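PDB 4HVL: membrane-anchored mycosin mycp1 from Mycobacterium thermoresistibile, which is probably a subtilisin-like serine endopeptidase of the peptidase S8 family, cleaving proteins as an essential component of the ESX-1 type VII secretion system. Local coordinates for residues G118-G121 / V122-A126; I245-P248 / A249-P253; V306-G310 / T311-A315; S319-A322 / A323-Q327. One frame throughout, in Å; residues are numbered along the deposited sequence.

Contact 1. Residues G118-G121 / V122-A126; sequences GFIG and VAPDA
The carbonyl O of Ala123 takes the N-H of Ala126 at 2.9 Å, closing a type I beta turn whose second residue, Pro124, turns its ring back onto Ile120. The proline suits this corner, its ring-restricted phi, here -65°, being what a type I turn needs there. Its CG meets Ile120 CD1 at 3.9 Å, and its CB lies equally far, 3.9 Å, from Ile120 CG1; the two side chains pass at a slant. The isoleucine reaches across because CG1 extends opposite the backbone N (chi1 -163°), bringing the long branch over the proline while CG2 stays behind. On the neighbouring flank Pro124 CD rests 3.5 Å from Gly121 O, a van der Waals approach. His56 packs against both Ile120 and Pro124, and its NE2 bonds to Val122 O. Val122 heads the other way, into helix 311-328, where its CG1 lies 3.4 Å from Gly320 C. Backbone bonds from Gly121, Val122 and Ala123 to Gly111, Val108 and Ile109 fasten the segment to the end of helix 102-110. The sequence Gly-Val-Ala-Pro, passing from that helix into strand 127-132 of the parallel sheet, is the familiar connection of subtilases.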
loop_
_atom_site.group_PDB
_atom_site.type_symbol
_atom_site.label_atom_id
_atom_site.label_comp_id
_atom_site.label_asym_id
_atom_site.label_seq_id
_atom_site.Cartn_x
_atom_site.Cartn_y
_atom_site.Cartn_z
ATOM N N GLY A 118 10.914 11.516 18.060
ATOM C CA GLY A 118 10.646 10.117 18.402
ATOM C C GLY A 118 10.219 9.246 17.234
ATOM O O GLY A 118 9.814 8.109 17.438
ATOM N N PHE A 119 10.311 9.758 16.011
ATOM C CA PHE A 119 9.883 8.992 14.848
ATOM C C PHE A 119 10.958 8.104 14.242
ATOM O O PHE A 119 12.099 8.532 14.042
ATOM C CB PHE A 119 9.393 9.898 13.739
ATOM C CG PHE A 119 8.914 9.132 12.563
ATOM C CD1 PHE A 119 9.801 8.784 11.531
ATOM C CD2 PHE A 119 7.611 8.660 12.511
ATOM C CE1 PHE A 119 9.366 8.015 10.473
ATOM C CE2 PHE A 119 7.183 7.913 11.429
ATOM C CZ PHE A 119 8.060 7.597 10.418
ATOM N N ILE A 120 10.578 6.882 13.896
ATOM C CA ILE A 120 11.458 6.003 13.116
ATOM C C ILE A 120 10.601 5.085 12.287
ATOM O O ILE A 120 9.488 4.752 12.694
ATOM C CB ILE A 120 12.424 5.174 14.002
ATOM C CG1 ILE A 120 13.575 4.609 13.145
ATOM C CG2 ILE A 120 11.673 4.087 14.781
ATOM C CD1 ILE A 120 14.758 4.124 13.950
ATOM N N GLY A 121 11.105 4.721 11.109
ATOM C CA GLY A 121 10.435 3.762 10.243
ATOM C C GLY A 121 10.493 2.374 10.850
ATOM O O GLY A 121 11.282 2.106 11.795
ATOM N N VAL A 122 9.678 1.490 10.294
ATOM C CA VAL A 122 9.674 0.090 10.679
ATOM C C VAL A 122 10.992 -0.588 10.356
ATOM O O VAL A 122 11.508 -1.341 11.182
ATOM C CB VAL A 122 8.535 -0.692 9.989
ATOM C CG1 VAL A 122 8.600 -2.155 10.403
ATOM C CG2 VAL A 122 7.198 -0.068 10.348
ATOM N N ALA A 123 11.531 -0.305 9.163
ATOM C CA ALA A 123 12.737 -0.952 8.652
ATOM C C ALA A 123 13.766 0.113 8.269
ATOM O O ALA A 123 14.081 0.278 7.096
ATOM C CB ALA A 123 12.389 -1.785 7.431
ATOM N N PRO A 124 14.301 0.820 9.273
ATOM C CA PRO A 124 15.119 1.995 9.004
ATOM C C PRO A 124 16.416 1.729 8.273
ATOM O O PRO A 124 17.062 2.676 7.880
ATOM C CB PRO A 124 15.402 2.544 10.398
ATOM C CG PRO A 124 15.323 1.359 11.294
ATOM C CD PRO A 124 14.210 0.532 10.718
ATOM N N ASP A 125 16.828 0.471 8.132
ATOM C CA ASP A 125 18.018 0.153 7.356
ATOM C C ASP A 125 17.696 -0.327 5.928
ATOM O O ASP A 125 18.610 -0.638 5.170
ATOM C CB ASP A 125 18.908 -0.878 8.086
ATOM C CG ASP A 125 19.698 -0.263 9.272
ATOM O OD1 ASP A 125 20.054 0.939 9.249
ATOM O OD2 ASP A 125 19.982 -1.008 10.247
ATOM N N ALA A 126 16.420 -0.357 5.543
ATOM C CA ALA A 126 16.060 -0.867 4.226
ATOM C C ALA A 126 16.371 0.166 3.146
ATOM O O ALA A 126 16.356 1.362 3.417
ATOM C CB ALA A 126 14.594 -1.243 4.194
#

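Contact 2. Residues I245-P248 / A249-P253; sequences IVSP and AWYSP. With IMD (imidazole), chain K.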
loop_
_atom_site.group_PDB
_atom_site.type_symbol
_atom_site.label_atom_id
_atom_site.label_comp_id
_atom_site.label_asym_id
_atom_site.label_seq_id
_atom_site.Cartn_x
_atom_site.Cartn_y
_atom_site.Cartn_z
ATOM N N ILE A 245 -15.110 -4.297 -6.544
ATOM C CA ILE A 245 -13.799 -4.906 -6.683
ATOM C C ILE A 245 -12.756 -3.835 -6.339
ATOM O O ILE A 245 -12.868 -2.691 -6.802
ATOM C CB ILE A 245 -13.573 -5.411 -8.130
ATOM C CG1 ILE A 245 -14.617 -6.478 -8.502
ATOM C CG2 ILE A 245 -12.144 -5.915 -8.344
ATOM C CD1 ILE A 245 -14.692 -7.635 -7.520
ATOM N N VAL A 246 -11.792 -4.192 -5.496
ATOM C CA VAL A 246 -10.596 -3.377 -5.243
ATOM C C VAL A 246 -9.386 -4.144 -5.776
ATOM O O VAL A 246 -9.158 -5.315 -5.400
ATOM C CB VAL A 246 -10.409 -3.089 -3.733
ATOM C CG1 VAL A 246 -9.235 -2.143 -3.510
ATOM C CG2 VAL A 246 -11.686 -2.489 -3.136
ATOM N N SER A 247 -8.623 -3.509 -6.657
ATOM C CA SER A 247 -7.462 -4.159 -7.288
ATOM C C SER A 247 -6.197 -3.338 -7.039
ATOM O O SER A 247 -6.229 -2.124 -7.153
ATOM C CB SER A 247 -7.660 -4.298 -8.803
ATOM O OG SER A 247 -6.606 -5.046 -9.411
ATOM N N PRO A 248 -5.066 -4.007 -6.769
ATOM C CA PRO A 248 -4.819 -5.455 -6.826
ATOM C C PRO A 248 -5.151 -6.183 -5.510
ATOM O O PRO A 248 -4.811 -7.358 -5.343
ATOM C CB PRO A 248 -3.326 -5.520 -7.109
ATOM C CG PRO A 248 -2.798 -4.358 -6.338
ATOM C CD PRO A 248 -3.820 -3.266 -6.512
ATOM N N ALA A 249 -5.827 -5.488 -4.594
ATOM C CA ALA A 249 -6.217 -6.080 -3.287
ATOM C C ALA A 249 -6.823 -7.480 -3.407
ATOM O O ALA A 249 -6.572 -8.347 -2.548
ATOM C CB ALA A 249 -7.202 -5.159 -2.567
ATOM N N TRP A 250 -7.641 -7.668 -4.449
ATOM C CA TRP A 250 -8.409 -8.877 -4.653
ATOM C C TRP A 250 -7.646 -10.069 -5.162
ATOM O O TRP A 250 -8.238 -11.125 -5.306
ATOM C CB TRP A 250 -9.637 -8.607 -5.539
ATOM C CG TRP A 250 -9.436 -8.499 -7.040
ATOM C CD1 TRP A 250 -8.399 -7.902 -7.699
ATOM C CD2 TRP A 250 -10.321 -8.979 -8.056
ATOM N NE1 TRP A 250 -8.576 -7.987 -9.043
ATOM C CE2 TRP A 250 -9.744 -8.646 -9.300
ATOM C CE3 TRP A 250 -11.533 -9.684 -8.034
ATOM C CZ2 TRP A 250 -10.337 -8.982 -10.524
ATOM C CZ3 TRP A 250 -12.137 -10.021 -9.247
ATOM C CH2 TRP A 250 -11.543 -9.664 -10.480
ATOM N N TYR A 251 -6.353 -9.914 -5.438
ATOM C CA TYR A 251 -5.504 -11.030 -5.845
ATOM C C TYR A 251 -4.993 -11.846 -4.654
ATOM O O TYR A 251 -4.191 -12.741 -4.832
ATOM C CB TYR A 251 -4.326 -10.536 -6.723
ATOM C CG TYR A 251 -4.782 -10.117 -8.106
ATOM C CD1 TYR A 251 -5.192 -11.067 -9.031
ATOM C CD2 TYR A 251 -4.856 -8.781 -8.474
ATOM C CE1 TYR A 251 -5.639 -10.700 -10.287
ATOM C CE2 TYR A 251 -5.306 -8.407 -9.724
ATOM C CZ TYR A 251 -5.693 -9.374 -10.629
ATOM O OH TYR A 251 -6.146 -9.028 -11.887
ATOM N N SER A 252 -5.481 -11.571 -3.446
ATOM C CA SER A 252 -5.120 -12.390 -2.279
ATOM C C SER A 252 -5.414 -13.871 -2.553
ATOM O O SER A 252 -6.468 -14.183 -3.045
ATOM C CB SER A 252 -5.912 -11.929 -1.051
ATOM O OG SER A 252 -5.374 -12.506 0.129
ATOM N N PRO A 253 -4.514 -14.795 -2.175
ATOM C CA PRO A 253 -3.343 -14.642 -1.299
ATOM C C PRO A 253 -2.025 -14.376 -2.021
ATOM O O PRO A 253 -0.954 -14.397 -1.383
ATOM C CB PRO A 253 -3.299 -15.980 -0.566
ATOM C CG PRO A 253 -3.843 -16.967 -1.561
ATOM C CD PRO A 253 -4.798 -16.218 -2.453
HETATM N N1 IMD K . 1.962 -17.227 -3.025
HETATM C C2 IMD K . 1.036 -16.392 -2.545
HETATM N N3 IMD K . 1.664 -15.413 -1.855
HETATM C C4 IMD K . 2.988 -15.626 -1.920
HETATM C C5 IMD K . 3.179 -16.787 -2.639
#
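Ile245 lies against Trp250 with its CG2 methyl directly over the indole: CG2 is 3.7 Å from the centroid of the six-membered ring and 17° off the normal, a CH-pi contact. The branch points there because it extends opposite the backbone N, while CD1 follows the outer rim, 3.8 Å from Trp250 CE3. Next in line, Trp250 CD1 stands 3.6 Å above the ring plane of Tyr251, displaced toward the rim, and the tyrosine's edge faces Pro248 O. The backbone turns under these layers. Trp250 N bonds to Val246 O in the carbonyl plane, although bent (133°); Tyr251 N reaches Pro248 O in a straighter bond (169°), approaching from above the carbonyl plane. The peptide before Pro248 is cis, as at the equivalent proline of subtilisin, and it bends the chain sharply out of strand 244-247 into a short 3-10 turn that leads on to core strand 256-261. Ser247 OG lies beside both aromatic rings, 3.6 Å from each of Trp250 NE1 and Tyr251 CE2, without bonding to either; its hydrogen bond joins it to Glu193 OE1, which also pairs with Tyr251 OH. Beyond a second cis peptide, Pro253 O receives a weak bond from imidazole N3 at 2.8 Å.

Contact 3. Residues V306-G310 / T311-A315; sequences VPVAG and TSFAA. With ZN (zinc ion), chain G; ACT (acetate ion), chain M.
Ser312, the predicted nucleophile, holds a zinc ion through its own hydroxyl: Ser312 OG binds the metal at 2.2 Å, while Gly310 passes beside the acetate ion that shares the site. His101 NE2, a predicted charge-relay partner, is a second protein ligand, and a water and both acetate oxygens complete the set. The serine hydroxyl is turned toward the metal by a chi1 of 48°, which places OG between the backbone N and the carbonyl carbon. Ser312 N donates to acetate OXT at 3.1 Å and nearly straight (160°), while Asn217 ND2 also bonds to the acetate. Gly310, the N-cap of helix 311-328, has a phi of 142°, a backbone shape that calls for glycine, with the acetate close beside CA. Its carbonyl O takes Phe313 N at 3.1 Å, a bent bond with the donor well above the carbonyl plane. Behind this turn the phenyl ring folds back on the incoming chain: Val308 CG1 meets Phe313 CZ at a close 3.3 Å, the two side chains about perpendicular, and Ala309 O lies in the plane of the ring at its edge. Leu104 of helix 102-110 touches both Val308 and Phe313. Thr311 OG1 bonds to Asn217 OD1, which probably fixes the amide whose ND2 reaches the acetate. The sequence Gly-Thr-Ser is the subtilase signature around the nucleophile, and the grip of Ser312 N and Asn217 ND2 on acetate resembles an oxyanion hole; with zinc joining serine to histidine, this state is probably unable to attack a substrate.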
loop_
_atom_site.group_PDB
_atom_site.type_symbol
_atom_site.label_atom_id
_atom_site.label_comp_id
_atom_site.label_asym_id
_atom_site.label_seq_id
_atom_site.Cartn_x
_atom_site.Cartn_y
_atom_site.Cartn_z
ATOM N N VAL A 306 -6.188 18.356 7.951
ATOM C CA VAL A 306 -6.758 17.035 8.169
ATOM C C VAL A 306 -5.627 16.099 8.621
ATOM O O VAL A 306 -4.443 16.420 8.455
ATOM C CB VAL A 306 -7.477 16.499 6.903
ATOM C CG1 VAL A 306 -8.635 17.411 6.520
ATOM C CG2 VAL A 306 -6.504 16.344 5.749
ATOM N N PRO A 307 -5.980 14.971 9.253
ATOM C CA PRO A 307 -4.930 14.082 9.750
ATOM C C PRO A 307 -4.275 13.318 8.621
ATOM O O PRO A 307 -4.827 13.234 7.525
ATOM C CB PRO A 307 -5.680 13.121 10.692
ATOM C CG PRO A 307 -7.031 13.736 10.926
ATOM C CD PRO A 307 -7.326 14.566 9.722
ATOM N N VAL A 308 -3.091 12.788 8.870
ATOM C CA VAL A 308 -2.470 11.832 7.967
ATOM C C VAL A 308 -3.146 10.476 8.235
ATOM O O VAL A 308 -3.061 9.932 9.343
ATOM C CB VAL A 308 -0.952 11.721 8.238
ATOM C CG1 VAL A 308 -0.304 10.689 7.341
ATOM C CG2 VAL A 308 -0.261 13.079 8.085
ATOM N N ALA A 309 -3.830 9.941 7.228
ATOM C CA ALA A 309 -4.589 8.716 7.378
ATOM C C ALA A 309 -4.747 7.945 6.059
ATOM O O ALA A 309 -4.615 8.502 4.981
ATOM C CB ALA A 309 -5.958 9.028 7.955
ATOM N N GLY A 310 -5.059 6.657 6.170
ATOM C CA GLY A 310 -5.414 5.873 5.002
ATOM C C GLY A 310 -4.872 4.463 5.061
ATOM O O GLY A 310 -3.915 4.172 5.787
ATOM N N THR A 311 -5.479 3.579 4.285
ATOM C CA THR A 311 -4.990 2.207 4.208
ATOM C C THR A 311 -3.599 2.067 3.574
ATOM O O THR A 311 -2.933 1.065 3.805
ATOM C CB THR A 311 -5.984 1.268 3.501
ATOM O OG1 THR A 311 -6.310 1.783 2.208
ATOM C CG2 THR A 311 -7.257 1.150 4.344
ATOM N N SER A 312 -3.144 3.058 2.813
ATOM C CA SER A 312 -1.755 3.063 2.329
ATOM C C SER A 312 -0.760 3.008 3.513
ATOM O O SER A 312 0.256 2.328 3.425
ATOM C CB SER A 312 -1.463 4.258 1.396
ATOM O OG SER A 312 -1.911 5.507 1.918
ATOM N N PHE A 313 -1.081 3.677 4.625
ATOM C CA PHE A 313 -0.226 3.633 5.816
ATOM C C PHE A 313 -0.260 2.275 6.513
ATOM O O PHE A 313 0.780 1.784 6.942
ATOM C CB PHE A 313 -0.525 4.803 6.772
ATOM C CG PHE A 313 -0.156 6.135 6.190
ATOM C CD1 PHE A 313 1.181 6.534 6.149
ATOM C CD2 PHE A 313 -1.121 6.966 5.624
ATOM C CE1 PHE A 313 1.551 7.734 5.576
ATOM C CE2 PHE A 313 -0.750 8.174 5.040
ATOM C CZ PHE A 313 0.588 8.554 5.011
ATOM N N ALA A 314 -1.436 1.664 6.612
ATOM C CA ALA A 314 -1.544 0.291 7.076
ATOM C C ALA A 314 -0.638 -0.639 6.254
ATOM O O ALA A 314 0.151 -1.430 6.807
ATOM C CB ALA A 314 -2.985 -0.180 7.016
ATOM N N ALA A 315 -0.724 -0.520 4.934
ATOM C CA ALA A 315 0.120 -1.327 4.061
ATOM C C ALA A 315 1.591 -1.052 4.284
ATOM O O ALA A 315 2.388 -1.978 4.255
ATOM C CB ALA A 315 -0.246 -1.127 2.598
HETATM ZN ZN ZN G . -3.268 7.120 1.241
HETATM C C ACT M . -4.458 5.230 0.355
HETATM O O ACT M . -3.712 5.862 -0.443
HETATM O OXT ACT M . -4.515 5.518 1.574
HETATM C CH3 ACT M . -5.259 4.084 -0.236
HETATM O O HOH W 1 -4.847 8.424 0.617
#

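Contact 4. Residues S319-A322 / A323-Q327; sequences SGLA and ALIRQ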
loop_
_atom_site.group_PDB
_atom_site.type_symbol
_atom_site.label_atom_id
_atom_site.label_comp_id
_atom_site.label_asym_id
_atom_site.label_seq_id
_atom_site.Cartn_x
_atom_site.Cartn_y
_atom_site.Cartn_z
ATOM N N SER A 319 4.513 -3.787 5.000
ATOM C CA SER A 319 5.711 -3.855 4.155
ATOM C C SER A 319 7.011 -3.732 4.959
ATOM O O SER A 319 7.946 -4.482 4.751
ATOM C CB SER A 319 5.681 -2.794 3.067
ATOM O OG SER A 319 4.622 -3.072 2.170
ATOM N N GLY A 320 7.047 -2.786 5.876
ATOM C CA GLY A 320 8.141 -2.701 6.831
ATOM C C GLY A 320 8.399 -3.979 7.600
ATOM O O GLY A 320 9.548 -4.413 7.711
ATOM N N LEU A 321 7.336 -4.569 8.149
ATOM C CA LEU A 321 7.431 -5.833 8.865
ATOM C C LEU A 321 7.941 -6.949 7.976
ATOM O O LEU A 321 8.771 -7.731 8.399
ATOM C CB LEU A 321 6.082 -6.250 9.439
ATOM C CG LEU A 321 6.141 -7.577 10.201
ATOM C CD1 LEU A 321 7.301 -7.608 11.193
ATOM C CD2 LEU A 321 4.814 -7.732 10.933
ATOM N N ALA A 322 7.472 -7.000 6.734
ATOM C CA ALA A 322 7.943 -8.010 5.807
ATOM C C ALA A 322 9.447 -7.885 5.635
ATOM O O ALA A 322 10.172 -8.889 5.649
ATOM C CB ALA A 322 7.222 -7.892 4.469
ATOM N N ALA A 323 9.914 -6.646 5.509
ATOM C CA ALA A 323 11.338 -6.357 5.392
ATOM C C ALA A 323 12.132 -6.830 6.618
ATOM O O ALA A 323 13.228 -7.374 6.504
ATOM C CB ALA A 323 11.544 -4.864 5.175
ATOM N N LEU A 324 11.598 -6.582 7.800
ATOM C CA LEU A 324 12.232 -7.051 9.023
ATOM C C LEU A 324 12.331 -8.594 9.020
ATOM O O LEU A 324 13.373 -9.160 9.366
ATOM C CB LEU A 324 11.415 -6.593 10.242
ATOM C CG LEU A 324 11.305 -5.095 10.530
ATOM C CD1 LEU A 324 10.645 -4.863 11.880
ATOM C CD2 LEU A 324 12.681 -4.462 10.507
ATOM N N ILE A 325 11.231 -9.249 8.634
ATOM C CA ILE A 325 11.144 -10.703 8.575
ATOM C C ILE A 325 12.165 -11.289 7.601
ATOM O O ILE A 325 12.904 -12.228 7.962
ATOM C CB ILE A 325 9.706 -11.176 8.251
ATOM C CG1 ILE A 325 8.791 -10.962 9.474
ATOM C CG2 ILE A 325 9.688 -12.648 7.885
ATOM C CD1 ILE A 325 7.298 -10.956 9.178
ATOM N N ARG A 326 12.260 -10.706 6.410
ATOM C CA ARG A 326 13.131 -11.238 5.372
ATOM C C ARG A 326 14.603 -11.055 5.756
ATOM O O ARG A 326 15.435 -11.925 5.434
ATOM C CB ARG A 326 12.824 -10.627 4.006
ATOM C CG ARG A 326 11.402 -10.878 3.530
ATOM C CD ARG A 326 11.321 -10.911 2.003
ATOM N NE ARG A 326 11.728 -12.214 1.490
ATOM C CZ ARG A 326 11.608 -12.593 0.217
ATOM N NH1 ARG A 326 11.117 -11.744 -0.698
ATOM N NH2 ARG A 326 11.987 -13.826 -0.151
ATOM N N GLN A 327 14.932 -9.972 6.470
ATOM C CA GLN A 327 16.293 -9.844 6.993
ATOM C C GLN A 327 16.595 -10.954 8.009
ATOM O O GLN A 327 17.629 -11.609 7.931
ATOM C CB GLN A 327 16.576 -8.482 7.653
ATOM C CG GLN A 327 18.003 -8.423 8.215
ATOM C CD GLN A 327 18.283 -7.254 9.155
ATOM O OE1 GLN A 327 17.385 -6.532 9.573
ATOM N NE2 GLN A 327 19.556 -7.084 9.507
#
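Leu321 and Ile325, one helical turn apart, form the close side-chain pair: Leu321 CG lies 3.7 Å from Ile325 CD1, the two chains passing at an angle. Leu321 points its CG opposite the backbone N (chi1 -180°), which swings the branch toward the next turn; Ile325 CG1 meanwhile lies beside Leu321 O at 3.4 Å. The backbone below is equally compact. Ile325 N bonds to Leu321 O at 2.9 Å, and Arg326 N to Ala322 O over the same 2.9 Å; Ala323 N and Leu324 N bond to Ser319 O and Gly320 O. This is the second half of the subtilase helix that carries the predicted nucleophile near its N-terminal end, buried here between strand 210-214 and helices 334-343 and 363-368. Small Gly320, Ala322 and Ala323 let its neighbours come near. By contrast, Leu321 CD1 and Leu324 CB are barely in touch at 4.3 Å, the leucine tip of 324 being taken up by Val122 and Leu367. Arg326 CG skims Ala322 O at 3.2 Å before the chain bends at chi3 and leads its guanidinium off to the carbonyls of Asn208, Gln175 and Leu332. Gln327, partly exposed, turns its OE1 to Thr60 N.

The four contacts follow one another along the chain, none nested in or crossing another. Contact 1 closes a turn between helix 102-110 and strand 127-132; contact 2, on the opposite side of the chain's centre with its own centre about 28 Å away, closes the sharp bend between strands 244-247 and 256-261. Contact 3 carries the chain from strand 305-307 into helix 311-328, and contact 4 continues on that same helix, their centres about 19 Å apart. Although far off in sequence, contacts 1 and 4 touch where residues 122-123 pack on the helix. Thus the loop after helix 102-110, helix 311-328 and the parallel sheet are bound together, while contact 2 stands apart.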